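Local atomic coordinates of alanine racemase (Corynebacterium glutamicum, PDB entry 2DY3), a protein that belongs to the alanine racemase family, forms a dimer, has an N-terminal TIM-barrel domain and a C-terminal domain, and binds pyridoxal-5'-phosphate. Residues Trp80-Glu85 with Ile96-Ile101; Gln86-Ala91 with Ile110-Glu115. All coordinates share one frame; numbering follows the deposited sequence.

Contact 1: Trp80-Glu85 with Ile96-Ile101. With PLP (pyridoxal-5'-phosphate), chain F.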
loop_
_atom_site.group_PDB
_atom_site.type_symbol
_atom_site.label_atom_id
_atom_site.label_comp_id
_atom_site.label_asym_id
_atom_site.label_seq_id
_atom_site.Cartn_x
_atom_site.Cartn_y
_atom_site.Cartn_z
ATOM N N TRP B 80 9.424 -7.971 -17.716
ATOM C CA TRP B 80 10.040 -6.846 -18.417
ATOM C C TRP B 80 10.758 -5.762 -17.612
ATOM O O TRP B 80 11.222 -4.779 -18.189
ATOM C CB TRP B 80 9.016 -6.199 -19.366
ATOM C CG TRP B 80 7.702 -5.886 -18.732
ATOM C CD1 TRP B 80 7.418 -4.845 -17.901
ATOM C CD2 TRP B 80 6.498 -6.655 -18.840
ATOM N NE1 TRP B 80 6.112 -4.920 -17.478
ATOM C CE2 TRP B 80 5.527 -6.024 -18.040
ATOM C CE3 TRP B 80 6.150 -7.821 -19.533
ATOM C CZ2 TRP B 80 4.232 -6.518 -17.911
ATOM C CZ3 TRP B 80 4.863 -8.310 -19.403
ATOM C CH2 TRP B 80 3.919 -7.661 -18.598
ATOM N N ILE B 81 10.863 -5.926 -16.298
ATOM C CA ILE B 81 11.571 -4.940 -15.484
ATOM C C ILE B 81 12.609 -5.630 -14.608
ATOM O O ILE B 81 12.293 -6.175 -13.551
ATOM C CB ILE B 81 10.612 -4.118 -14.580
ATOM C CG1 ILE B 81 9.647 -3.303 -15.441
ATOM C CG2 ILE B 81 11.411 -3.158 -13.723
ATOM C CD1 ILE B 81 8.694 -2.425 -14.640
ATOM N N TRP B 82 13.852 -5.609 -15.076
ATOM C CA TRP B 82 14.975 -6.217 -14.372
ATOM C C TRP B 82 16.237 -5.532 -14.870
ATOM O O TRP B 82 16.191 -4.795 -15.850
ATOM C CB TRP B 82 15.071 -7.713 -14.694
ATOM C CG TRP B 82 15.227 -8.016 -16.169
ATOM C CD1 TRP B 82 14.241 -8.012 -17.114
ATOM C CD2 TRP B 82 16.437 -8.380 -16.857
ATOM N NE1 TRP B 82 14.757 -8.355 -18.342
ATOM C CE2 TRP B 82 16.101 -8.585 -18.213
ATOM C CE3 TRP B 82 17.768 -8.553 -16.460
ATOM C CZ2 TRP B 82 17.050 -8.955 -19.176
ATOM C CZ3 TRP B 82 18.708 -8.918 -17.414
ATOM C CH2 TRP B 82 18.343 -9.115 -18.758
ATOM N N THR B 83 17.352 -5.763 -14.186
ATOM C CA THR B 83 18.629 -5.190 -14.591
ATOM C C THR B 83 19.654 -6.304 -14.548
ATOM O O THR B 83 19.502 -7.269 -13.807
ATOM C CB THR B 83 19.096 -4.052 -13.653
ATOM O OG1 THR B 83 19.304 -4.577 -12.334
ATOM C CG2 THR B 83 18.057 -2.926 -13.615
ATOM N N PRO B 84 20.719 -6.181 -15.345
ATOM C CA PRO B 84 21.789 -7.180 -15.411
ATOM C C PRO B 84 22.491 -7.378 -14.078
ATOM O O PRO B 84 23.218 -8.354 -13.888
ATOM C CB PRO B 84 22.728 -6.609 -16.470
ATOM C CG PRO B 84 21.793 -5.838 -17.366
ATOM C CD PRO B 84 20.918 -5.132 -16.362
ATOM N N GLU B 85 22.271 -6.446 -13.159
ATOM C CA GLU B 85 22.893 -6.512 -11.845
ATOM C C GLU B 85 22.168 -7.503 -10.936
ATOM O O GLU B 85 22.708 -7.928 -9.915
ATOM C CB GLU B 85 22.909 -5.121 -11.200
ATOM C CG GLU B 85 23.715 -4.058 -11.969
ATOM C CD GLU B 85 23.057 -3.613 -13.279
ATOM O OE1 GLU B 85 22.953 -4.433 -14.213
ATOM O OE2 GLU B 85 22.642 -2.435 -13.378
ATOM N N ILE B 96 11.776 -18.591 -17.452
ATOM C CA ILE B 96 11.103 -17.302 -17.480
ATOM C C ILE B 96 11.673 -16.496 -18.646
ATOM O O ILE B 96 12.888 -16.340 -18.765
ATOM C CB ILE B 96 11.336 -16.517 -16.161
ATOM C CG1 ILE B 96 10.627 -17.231 -15.008
ATOM C CG2 ILE B 96 10.827 -15.081 -16.308
ATOM C CD1 ILE B 96 10.987 -16.704 -13.632
ATOM N N ASP B 97 10.799 -16.018 -19.526
ATOM C CA ASP B 97 11.244 -15.215 -20.656
ATOM C C ASP B 97 11.635 -13.833 -20.141
ATOM O O ASP B 97 10.957 -13.268 -19.284
ATOM C CB ASP B 97 10.128 -15.064 -21.698
ATOM C CG ASP B 97 9.787 -16.368 -22.396
ATOM O OD1 ASP B 97 9.161 -16.305 -23.467
ATOM O OD2 ASP B 97 10.133 -17.449 -21.878
ATOM N N LEU B 98 12.729 -13.292 -20.666
ATOM C CA LEU B 98 13.196 -11.977 -20.258
ATOM C C LEU B 98 13.123 -11.012 -21.423
ATOM O O LEU B 98 13.493 -11.353 -22.548
ATOM C CB LEU B 98 14.647 -12.047 -19.772
ATOM C CG LEU B 98 14.944 -12.847 -18.508
ATOM C CD1 LEU B 98 16.447 -12.876 -18.270
ATOM C CD2 LEU B 98 14.211 -12.225 -17.322
ATOM N N ALA B 99 12.642 -9.805 -21.156
ATOM C CA ALA B 99 12.561 -8.788 -22.195
ATOM C C ALA B 99 13.921 -8.110 -22.352
ATOM O O ALA B 99 14.620 -7.867 -21.366
ATOM C CB ALA B 99 11.512 -7.741 -21.826
ATOM N N VAL B 100 14.300 -7.821 -23.591
ATOM C CA VAL B 100 15.540 -7.109 -23.850
ATOM C C VAL B 100 15.088 -5.649 -23.874
ATOM O O VAL B 100 14.426 -5.227 -24.821
ATOM C CB VAL B 100 16.136 -7.481 -25.230
ATOM C CG1 VAL B 100 17.504 -6.826 -25.399
ATOM C CG2 VAL B 100 16.248 -8.995 -25.358
ATOM N N ILE B 101 15.432 -4.880 -22.841
ATOM C CA ILE B 101 14.994 -3.490 -22.781
ATOM C C ILE B 101 16.060 -2.434 -23.082
ATOM O O ILE B 101 15.751 -1.251 -23.194
ATOM C CB ILE B 101 14.341 -3.173 -21.403
ATOM C CG1 ILE B 101 15.408 -3.076 -20.318
ATOM C CG2 ILE B 101 13.337 -4.263 -21.036
ATOM C CD1 ILE B 101 14.858 -2.631 -18.977
HETATM N N1 PLP F . 1.837 -4.656 -20.818
HETATM C C2 PLP F . 2.809 -4.019 -20.040
HETATM C C2A PLP F . 4.231 -3.914 -20.565
HETATM C C3 PLP F . 2.435 -3.482 -18.785
HETATM O O3 PLP F . 3.376 -2.843 -18.005
HETATM C C4 PLP F . 1.084 -3.606 -18.336
HETATM C C4A PLP F . 0.608 -3.006 -16.988
HETATM C C5 PLP F . 0.122 -4.258 -19.184
HETATM C C6 PLP F . 0.519 -4.774 -20.406
HETATM C C5A PLP F . -1.321 -4.408 -18.806
HETATM O O4P PLP F . -2.063 -3.250 -19.166
HETATM P P PLP F . -3.650 -3.019 -18.923
HETATM O O1P PLP F . -3.944 -3.229 -17.511
HETATM O O2P PLP F . -3.815 -1.628 -19.345
HETATM O O3P PLP F . -4.280 -4.028 -19.803
#
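Trp82 lays its indole against Leu98 and Ala99 where the chain leaves strand 76-81 beside strand 97-100. Its CG sits in the crowded position between the backbone N and the carbonyl carbon (chi1 58°), and from there the ring reaches the neighbouring strand. At the ring edge, near its plane, NE1 gives a weak hydrogen bond to Ala99 O at 3.1 Å, bent to 135° at the hydrogen. Farther round the rim, CE2 and CZ2 also skirt that oxygen, and CZ2 lies 4.0 Å from Leu98 CB. The Leu98 side chain crosses the indole at about a right angle and sets its CD2 methyl over one face, 4.1 Å from the centroid of the five-membered ring, a CH-pi contact. His105, edge-to-face, and Phe88 also meet the Trp82 ring.

Trp80 meets the same strand through CA and CB, which both touch Ala99 CB; CB does so at 3.8 Å. Ile101 CG2 lies 3.6 Å from Trp80 O. Beyond CB the indole leads away to pyridoxal-5'-phosphate, whose methyl C2A stands over one indole face, offset toward the rim, near CD2 and 3.5 Å from Trp80 CE2. Trp80 NE1 lies 3.5 Å from O3 of the ligand, CZ2 comes equally near its C2 and C3, and CH2, at the far end, approaches C2. Ser199, Tyr38, Tyr346, Gly216 and Leu217 hydrogen-bond pyridoxal-5'-phosphate. Two neighbouring parallel strands of a beta-alpha-beta unit thus meet at their C-terminal ends, where TIM barrels characteristically carry their ligand pocket.

Contact 2: Gln86-Ala91 with Ile110-Glu115; sequences QDFRAA and IETDAE
A short helix, 88-92, and the loop that follows helix 103-110 meet at the surface of the barrel domain, with Phe88 and Arg89 on one side and Thr112 to Ala114 on the other. Thr112 OG1 lies in the plane of the Phe88 ring at its edge, 3.2 Å from CE1 and slightly farther from CZ. The hydroxyl's hydrogen-bond partner is Ala108 O, in the preceding helix. With CG anti to the backbone N (chi1 172°) and a bend at chi2 (55°) that places CD, Arg89 CD passes Thr112 CG2 at 4.1 Å. The methyl of Ala114 covers one face of the guanidinium over its centre, its CB 4.1 Å from Arg89 NE, while Arg89 NH1 comes within 3.4 Å of Asp113 O. The firmer partner of the arginine is Asp93, which forms a salt bridge with NE. At the start of the helix, Asp87 is the N-cap: its OD2 accepts from Ala90 N at 3.1 Å, from above the carboxylate plane. Phe88 packs on Ala108 and Leu109 of helix 103-110, whereas Ala90 and Ala91 lean on helix 62-70; the loop leads on into strand 117-122.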
loop_
_atom_site.group_PDB
_atom_site.type_symbol
_atom_site.label_atom_id
_atom_site.label_comp_id
_atom_site.label_asym_id
_atom_site.label_seq_id
_atom_site.Cartn_x
_atom_site.Cartn_y
_atom_site.Cartn_z
ATOM N N GLN B 86 20.943 -7.866 -11.303
ATOM C CA GLN B 86 20.176 -8.816 -10.507
ATOM C C GLN B 86 20.490 -10.230 -10.967
ATOM O O GLN B 86 21.157 -10.424 -11.982
ATOM C CB GLN B 86 18.677 -8.581 -10.671
ATOM C CG GLN B 86 18.227 -7.152 -10.467
ATOM C CD GLN B 86 16.723 -7.045 -10.459
ATOM O OE1 GLN B 86 16.076 -7.199 -9.415
ATOM N NE2 GLN B 86 16.148 -6.804 -11.628
ATOM N N ASP B 87 19.993 -11.213 -10.230
ATOM C CA ASP B 87 20.210 -12.611 -10.585
ATOM C C ASP B 87 19.169 -13.028 -11.633
ATOM O O ASP B 87 18.266 -13.818 -11.344
ATOM C CB ASP B 87 20.076 -13.493 -9.339
ATOM C CG ASP B 87 20.439 -14.940 -9.605
ATOM O OD1 ASP B 87 20.382 -15.751 -8.661
ATOM O OD2 ASP B 87 20.788 -15.268 -10.755
ATOM N N PHE B 88 19.290 -12.496 -12.846
ATOM C CA PHE B 88 18.342 -12.830 -13.899
ATOM C C PHE B 88 18.534 -14.272 -14.353
ATOM O O PHE B 88 17.610 -14.892 -14.874
ATOM C CB PHE B 88 18.490 -11.859 -15.081
ATOM C CG PHE B 88 19.834 -11.900 -15.744
ATOM C CD1 PHE B 88 20.092 -12.800 -16.764
ATOM C CD2 PHE B 88 20.839 -11.029 -15.358
ATOM C CE1 PHE B 88 21.326 -12.832 -17.392
ATOM C CE2 PHE B 88 22.080 -11.056 -15.982
ATOM C CZ PHE B 88 22.317 -11.960 -17.000
ATOM N N ARG B 89 19.737 -14.802 -14.139
ATOM C CA ARG B 89 20.052 -16.178 -14.502
ATOM C C ARG B 89 19.113 -17.111 -13.755
ATOM O O ARG B 89 18.718 -18.156 -14.273
ATOM C CB ARG B 89 21.511 -16.513 -14.144
ATOM C CG ARG B 89 21.880 -17.993 -14.311
ATOM C CD ARG B 89 21.581 -18.491 -15.719
ATOM N NE ARG B 89 21.751 -19.937 -15.838
ATOM C CZ ARG B 89 22.922 -20.552 -16.000
ATOM N NH1 ARG B 89 24.045 -19.848 -16.072
ATOM N NH2 ARG B 89 22.970 -21.877 -16.085
ATOM N N ALA B 90 18.760 -16.727 -12.535
ATOM C CA ALA B 90 17.852 -17.519 -11.711
ATOM C C ALA B 90 16.497 -17.632 -12.402
ATOM O O ALA B 90 15.812 -18.647 -12.277
ATOM C CB ALA B 90 17.686 -16.870 -10.343
ATOM N N ALA B 91 16.115 -16.588 -13.132
ATOM C CA ALA B 91 14.840 -16.586 -13.837
ATOM C C ALA B 91 14.945 -17.493 -15.059
ATOM O O ALA B 91 14.057 -18.315 -15.319
ATOM C CB ALA B 91 14.476 -15.173 -14.256
ATOM N N ILE B 110 23.581 -12.396 -23.894
ATOM C CA ILE B 110 24.468 -13.057 -24.844
ATOM C C ILE B 110 25.690 -13.622 -24.137
ATOM O O ILE B 110 26.212 -14.674 -24.516
ATOM C CB ILE B 110 24.940 -12.075 -25.933
ATOM C CG1 ILE B 110 23.765 -11.697 -26.840
ATOM C CG2 ILE B 110 26.054 -12.696 -26.752
ATOM C CD1 ILE B 110 24.085 -10.572 -27.805
ATOM N N GLU B 111 26.142 -12.928 -23.101
ATOM C CA GLU B 111 27.312 -13.378 -22.367
ATOM C C GLU B 111 26.970 -14.373 -21.264
ATOM O O GLU B 111 27.838 -14.758 -20.479
ATOM C CB GLU B 111 28.067 -12.175 -21.798
ATOM C CG GLU B 111 28.671 -11.284 -22.884
ATOM C CD GLU B 111 29.293 -10.016 -22.330
ATOM O OE1 GLU B 111 29.876 -9.245 -23.122
ATOM O OE2 GLU B 111 29.193 -9.785 -21.107
ATOM N N THR B 112 25.708 -14.791 -21.211
ATOM C CA THR B 112 25.264 -15.763 -20.212
ATOM C C THR B 112 25.364 -17.173 -20.779
ATOM O O THR B 112 24.815 -17.458 -21.851
ATOM C CB THR B 112 23.796 -15.544 -19.798
ATOM O OG1 THR B 112 23.675 -14.327 -19.056
ATOM C CG2 THR B 112 23.317 -16.716 -18.944
ATOM N N ASP B 113 26.044 -18.057 -20.055
ATOM C CA ASP B 113 26.206 -19.433 -20.515
ATOM C C ASP B 113 25.097 -20.343 -20.007
ATOM O O ASP B 113 25.246 -21.026 -18.992
ATOM C CB ASP B 113 27.570 -19.989 -20.089
ATOM C CG ASP B 113 27.806 -21.410 -20.589
ATOM O OD1 ASP B 113 26.908 -21.972 -21.258
ATOM O OD2 ASP B 113 28.890 -21.964 -20.316
ATOM N N ALA B 114 23.984 -20.333 -20.731
ATOM C CA ALA B 114 22.826 -21.156 -20.427
ATOM C C ALA B 114 22.432 -21.800 -21.749
ATOM O O ALA B 114 22.619 -21.205 -22.807
ATOM C CB ALA B 114 21.687 -20.297 -19.896
ATOM N N GLU B 115 21.889 -23.010 -21.681
ATOM C CA GLU B 115 21.494 -23.760 -22.870
ATOM C C GLU B 115 20.608 -23.028 -23.874
ATOM O O GLU B 115 21.014 -22.806 -25.017
ATOM C CB GLU B 115 20.820 -25.072 -22.449
ATOM C CG GLU B 115 19.787 -24.905 -21.341
ATOM C CD GLU B 115 19.188 -26.222 -20.879
ATOM O OE1 GLU B 115 18.467 -26.864 -21.673
ATOM O OE2 GLU B 115 19.442 -26.615 -19.719
#

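Overall arrangement
The centres of contacts 1 and 2 lie about 10 Å apart, on the same side of the chain's centre and within the N-terminal domain. Their segments alternate along the chain: 80-85, 86-91, 96-101, 110-115. Strand 76-81, helix 88-92 and strand 97-100 form one beta-alpha-beta unit; contact 1 joins its two strands, and contact 2 ties its helix to the loop before strand 117-122, next in the parallel sheet. Between the contacts, Leu98 CD1 packs on Phe88 CB at 3.9 Å, and Ile96 N probably hydrogen-bonds to Ala91 O, 3.1 Å away. Contact 1 thus reaches the pyridoxal-5'-phosphate pocket through Trp80, while contact 2 lies at the surface.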